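PDB 6GIO: amino acid amide racemase from Ochrobactrum anthropi, which binds pyridoxal-5'-phosphate as a member of the class-III aminotransferase family, forming a dimer in which the second subunit also contributes to each cofactor pocket. Local coordinates for residues F203-P206 / I207-G211; Y169-P172 / F173-R176. All coordinates share one frame; numbering follows the deposited sequence.

Both contacts lie at the C-terminal ends of parallel strands in the seven-stranded mixed sheet of the cofactor-binding part of the chain. Contact 2 comes first, in the loop between strand 164-167 and helix 179-191; contact 1 follows, starting on the last residues of strand 199-204. Strand 131-135 lies between these two strands in the sheet, with 164-167 at its border within this chain. The contact centres are about 13 Å apart, but the loops touch: Tyr169 OH is 2.8 Å from Glu205 O, a probable hydrogen bond. A surface turn, contact 2, is thus tied through its tyrosine to the backbone of a buried residue of the pyridoxal-5'-phosphate pocket, contact 1.

Contact 1. Residues F203-P206 / I207-G211; sequences FIEP and ILSDG. With PLP (pyridoxal-5'-phosphate), chain G.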
# COMPACT_ATOMS: atom_id res chain seq x y z
N PHE C 203 8.64 19.50 -1.59
CA PHE C 203 9.06 18.18 -1.15
C PHE C 203 10.55 18.00 -1.21
O PHE C 203 11.17 18.15 -2.29
CB PHE C 203 8.43 17.11 -2.02
CG PHE C 203 7.02 16.76 -1.65
CD1 PHE C 203 5.98 17.63 -1.95
CD2 PHE C 203 6.72 15.52 -1.05
CE1 PHE C 203 4.66 17.29 -1.64
CE2 PHE C 203 5.42 15.18 -0.74
CZ PHE C 203 4.37 16.06 -1.04
N ILE C 204 11.11 17.60 -0.07
CA ILE C 204 12.57 17.56 0.13
C ILE C 204 13.02 16.17 0.57
O ILE C 204 12.58 15.70 1.65
CB ILE C 204 13.00 18.53 1.26
CG1 ILE C 204 12.75 19.98 0.88
CG2 ILE C 204 14.47 18.34 1.60
CD1 ILE C 204 12.89 20.93 2.07
N GLU C 205 13.84 15.51 -0.25
CA GLU C 205 14.68 14.43 0.24
C GLU C 205 15.95 15.05 0.88
O GLU C 205 16.69 15.78 0.20
CB GLU C 205 15.13 13.51 -0.90
CG GLU C 205 14.04 12.75 -1.65
CD GLU C 205 14.63 11.66 -2.54
OE1 GLU C 205 14.47 11.68 -3.75
OE2 GLU C 205 15.27 10.75 -2.03
N PRO C 206 16.25 14.73 2.15
CA PRO C 206 17.45 15.26 2.81
C PRO C 206 18.76 14.64 2.34
O PRO C 206 19.80 15.21 2.55
CB PRO C 206 17.20 15.00 4.28
CG PRO C 206 16.26 13.84 4.33
CD PRO C 206 15.46 13.86 3.05
N ILE C 207 18.68 13.49 1.71
CA ILE C 207 19.74 12.95 0.85
C ILE C 207 18.99 12.45 -0.34
O ILE C 207 17.98 11.78 -0.19
CB ILE C 207 20.49 11.76 1.50
CG1 ILE C 207 21.15 12.24 2.78
CG2 ILE C 207 21.50 11.17 0.52
CD1 ILE C 207 21.73 11.16 3.66
N LEU C 208 19.44 12.80 -1.53
CA LEU C 208 18.72 12.42 -2.72
C LEU C 208 19.08 10.97 -2.96
O LEU C 208 20.22 10.68 -3.24
CB LEU C 208 19.16 13.29 -3.89
CG LEU C 208 18.42 13.12 -5.22
CD1 LEU C 208 17.13 13.91 -5.17
CD2 LEU C 208 19.29 13.56 -6.37
N SER C 209 18.08 10.10 -2.89
CA SER C 209 18.26 8.64 -2.77
C SER C 209 18.51 7.98 -4.11
O SER C 209 19.67 7.81 -4.50
CB SER C 209 17.01 8.02 -2.12
OG SER C 209 15.82 8.37 -2.83
N ASP C 210 17.45 7.64 -4.84
CA ASP C 210 17.61 7.04 -6.16
C ASP C 210 18.29 7.96 -7.15
O ASP C 210 18.81 7.51 -8.16
CB ASP C 210 16.29 6.54 -6.71
CG ASP C 210 16.04 5.11 -6.35
OD1 ASP C 210 16.60 4.20 -7.04
OD2 ASP C 210 15.32 4.90 -5.36
N GLY C 211 18.32 9.25 -6.84
CA GLY C 211 19.09 10.19 -7.66
C GLY C 211 20.60 10.02 -7.63
O GLY C 211 21.28 10.50 -8.53
N1 PLP G . 10.25 8.22 -0.96
C2 PLP G . 11.56 7.90 -0.89
C2A PLP G . 12.62 8.91 -0.57
C3 PLP G . 12.02 6.51 -1.16
O3 PLP G . 13.32 6.22 -1.09
C4 PLP G . 11.03 5.46 -1.46
C4A PLP G . 11.48 4.06 -1.71
C5 PLP G . 9.60 5.92 -1.50
C6 PLP G . 9.31 7.28 -1.25
C5A PLP G . 8.50 4.94 -1.86
O4P PLP G . 8.45 3.76 -1.05
P PLP G . 7.74 2.43 -1.56
O1P PLP G . 7.48 1.71 -0.28
O2P PLP G . 8.73 1.71 -2.46
O3P PLP G . 6.46 2.89 -2.25
O HOH W 1 16.05 10.22 -5.47
O HOH W 2 15.90 10.00 0.26
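Glu205 turns its CG anti to its own carbonyl carbon (chi1 -63°) and continues as an extended chain, while Ser209 tucks OG between its backbone N and carbonyl carbon (chi1 55°); these settings bring carboxylate and hydroxyl together across the bend at Pro206. Ser209 OG donates to Glu205 OE2 over 2.6 Å, arriving on the syn side and close to the carboxylate plane. Ser209 N reaches the same Glu205 OE2 at 3.0 Å, but from above that plane, 44° out of it. Serine suits the place because its short arm holds the hydroxyl beside its own backbone N-H, within reach of one oxygen, and glutamate is long enough to span the bend. Water 2 donates to both OE2 and Ile207 O. Water 1 donates to Glu205 OE1 at 2.8 Å and accepts from Gly211 N, and OE1 is also bonded to Tyr139 N; these bonds, with those on OE2, should restrain the rotation of the buried carboxylate. Glu205 OE2 lies 3.5 Å from the methyl carbon C2A of pyridoxal-5'-phosphate. Strand 199-204 leads into this bend: Phe203 packs on helix 112-127, whereas Ile204 lies against helix 220-229 and bonds through its backbone to strand 234-238.

Contact 2. Residues Y169-P172 / F173-R176; sequences YPDP and FRPR
Asp171 accepts the amide of Phe173 in an Asx turn, which bends the loop between strand 164-167 and helix 179-191. Asp171 CB passes 3.9 Å from Arg174 O. From there the side chain sets CG anti to the backbone N (chi1 177°), a setting that carries the carboxylate over the amides of Phe173 and Arg174. Asp171 CG itself lies 3.6 Å from Arg174 N. At the tip the two oxygens divide the work. Asp171 OD1 takes Phe173 N at 2.9 Å, the N-H coming from above the carboxylate plane, 43° out of it. A weak bond from Arg174 N also reaches Asp171 OD1, at 3.4 Å. OD2 of the aspartate rests against Arg174 CB, the two side chains lying side by side and pointing the same way. Aspartate suits this place because its short arm brings an acceptor to the backbone just ahead, while Pro172, with no N-H to satisfy and a phi restricted by its ring, stiffens the corner.

The guanidinium of Arg174 does not pair with this carboxylate; it forms a salt bridge to Asp356 through NH1 and a bond to Arg364 O through NH2. Phe173 CE2 sits 3.6 Å above the guanidinium plane, offset toward its rim, and NH1 lies at the edge of the ring. The buried ring also packs on Asp345 and Arg347 of strand 343-349. Beyond the Asx turn, Pro175 is the centre of an inverse gamma turn closed by Arg176 N donating to Arg174 O at 2.8 Å, and Pro175 CA makes a C-H...O contact of 3.2 Å with Asp171 O.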
# COMPACT_ATOMS: atom_id res chain seq x y z
N TYR C 169 18.84 19.34 -8.09
CA TYR C 169 19.37 19.14 -6.74
C TYR C 169 20.90 19.38 -6.78
O TYR C 169 21.63 18.72 -7.51
CB TYR C 169 18.99 17.73 -6.23
CG TYR C 169 19.09 17.47 -4.75
CD1 TYR C 169 20.28 17.13 -4.16
CD2 TYR C 169 17.92 17.45 -3.93
CE1 TYR C 169 20.36 16.80 -2.80
CE2 TYR C 169 17.98 17.12 -2.60
CZ TYR C 169 19.21 16.81 -2.02
OH TYR C 169 19.29 16.46 -0.69
N PRO C 170 21.37 20.38 -6.04
CA PRO C 170 22.79 20.70 -6.09
C PRO C 170 23.66 19.57 -5.61
O PRO C 170 23.48 19.08 -4.48
CB PRO C 170 22.94 21.83 -5.07
CG PRO C 170 21.59 22.23 -4.65
CD PRO C 170 20.60 21.27 -5.16
N ASP C 171 24.61 19.20 -6.46
CA ASP C 171 25.37 17.98 -6.32
C ASP C 171 26.87 18.34 -6.21
O ASP C 171 27.49 18.67 -7.20
CB ASP C 171 25.11 17.15 -7.56
CG ASP C 171 25.90 15.86 -7.58
OD1 ASP C 171 26.78 15.62 -6.69
OD2 ASP C 171 25.63 15.09 -8.50
N PRO C 172 27.45 18.25 -5.01
CA PRO C 172 28.87 18.57 -4.87
C PRO C 172 29.83 17.77 -5.78
O PRO C 172 30.86 18.29 -6.13
CB PRO C 172 29.18 18.28 -3.40
CG PRO C 172 27.86 18.22 -2.72
CD PRO C 172 26.87 17.75 -3.74
N PHE C 173 29.49 16.55 -6.18
CA PHE C 173 30.40 15.71 -6.96
C PHE C 173 30.34 16.03 -8.46
O PHE C 173 31.33 15.93 -9.14
CB PHE C 173 30.12 14.23 -6.71
CG PHE C 173 31.16 13.28 -7.31
CD1 PHE C 173 32.44 13.23 -6.80
CD2 PHE C 173 30.83 12.43 -8.36
CE1 PHE C 173 33.38 12.35 -7.31
CE2 PHE C 173 31.75 11.54 -8.88
CZ PHE C 173 33.05 11.50 -8.36
N ARG C 174 29.16 16.41 -8.97
CA ARG C 174 29.00 16.88 -10.36
C ARG C 174 28.38 18.25 -10.32
O ARG C 174 27.21 18.40 -10.62
CB ARG C 174 28.15 15.92 -11.15
CG ARG C 174 28.80 14.54 -11.23
CD ARG C 174 28.22 13.67 -12.30
NE ARG C 174 29.03 12.47 -12.49
CZ ARG C 174 29.02 11.41 -11.68
NH1 ARG C 174 28.27 11.40 -10.59
NH2 ARG C 174 29.78 10.35 -11.94
N PRO C 175 29.17 19.27 -9.93
CA PRO C 175 28.57 20.56 -9.48
C PRO C 175 28.21 21.52 -10.61
O PRO C 175 28.73 22.63 -10.69
CB PRO C 175 29.67 21.13 -8.59
CG PRO C 175 30.90 20.71 -9.30
CD PRO C 175 30.63 19.31 -9.80
N ARG C 176 27.31 21.06 -11.48
CA ARG C 176 26.68 21.88 -12.52
C ARG C 176 25.91 23.06 -11.89
O ARG C 176 25.92 24.16 -12.42
CB ARG C 176 25.80 21.00 -13.40
CG ARG C 176 26.62 19.94 -14.15
CD ARG C 176 25.82 19.06 -15.12
NE ARG C 176 25.43 19.80 -16.32
CZ ARG C 176 24.92 19.28 -17.43
NH1 ARG C 176 24.73 17.96 -17.56
NH2 ARG C 176 24.59 20.09 -18.44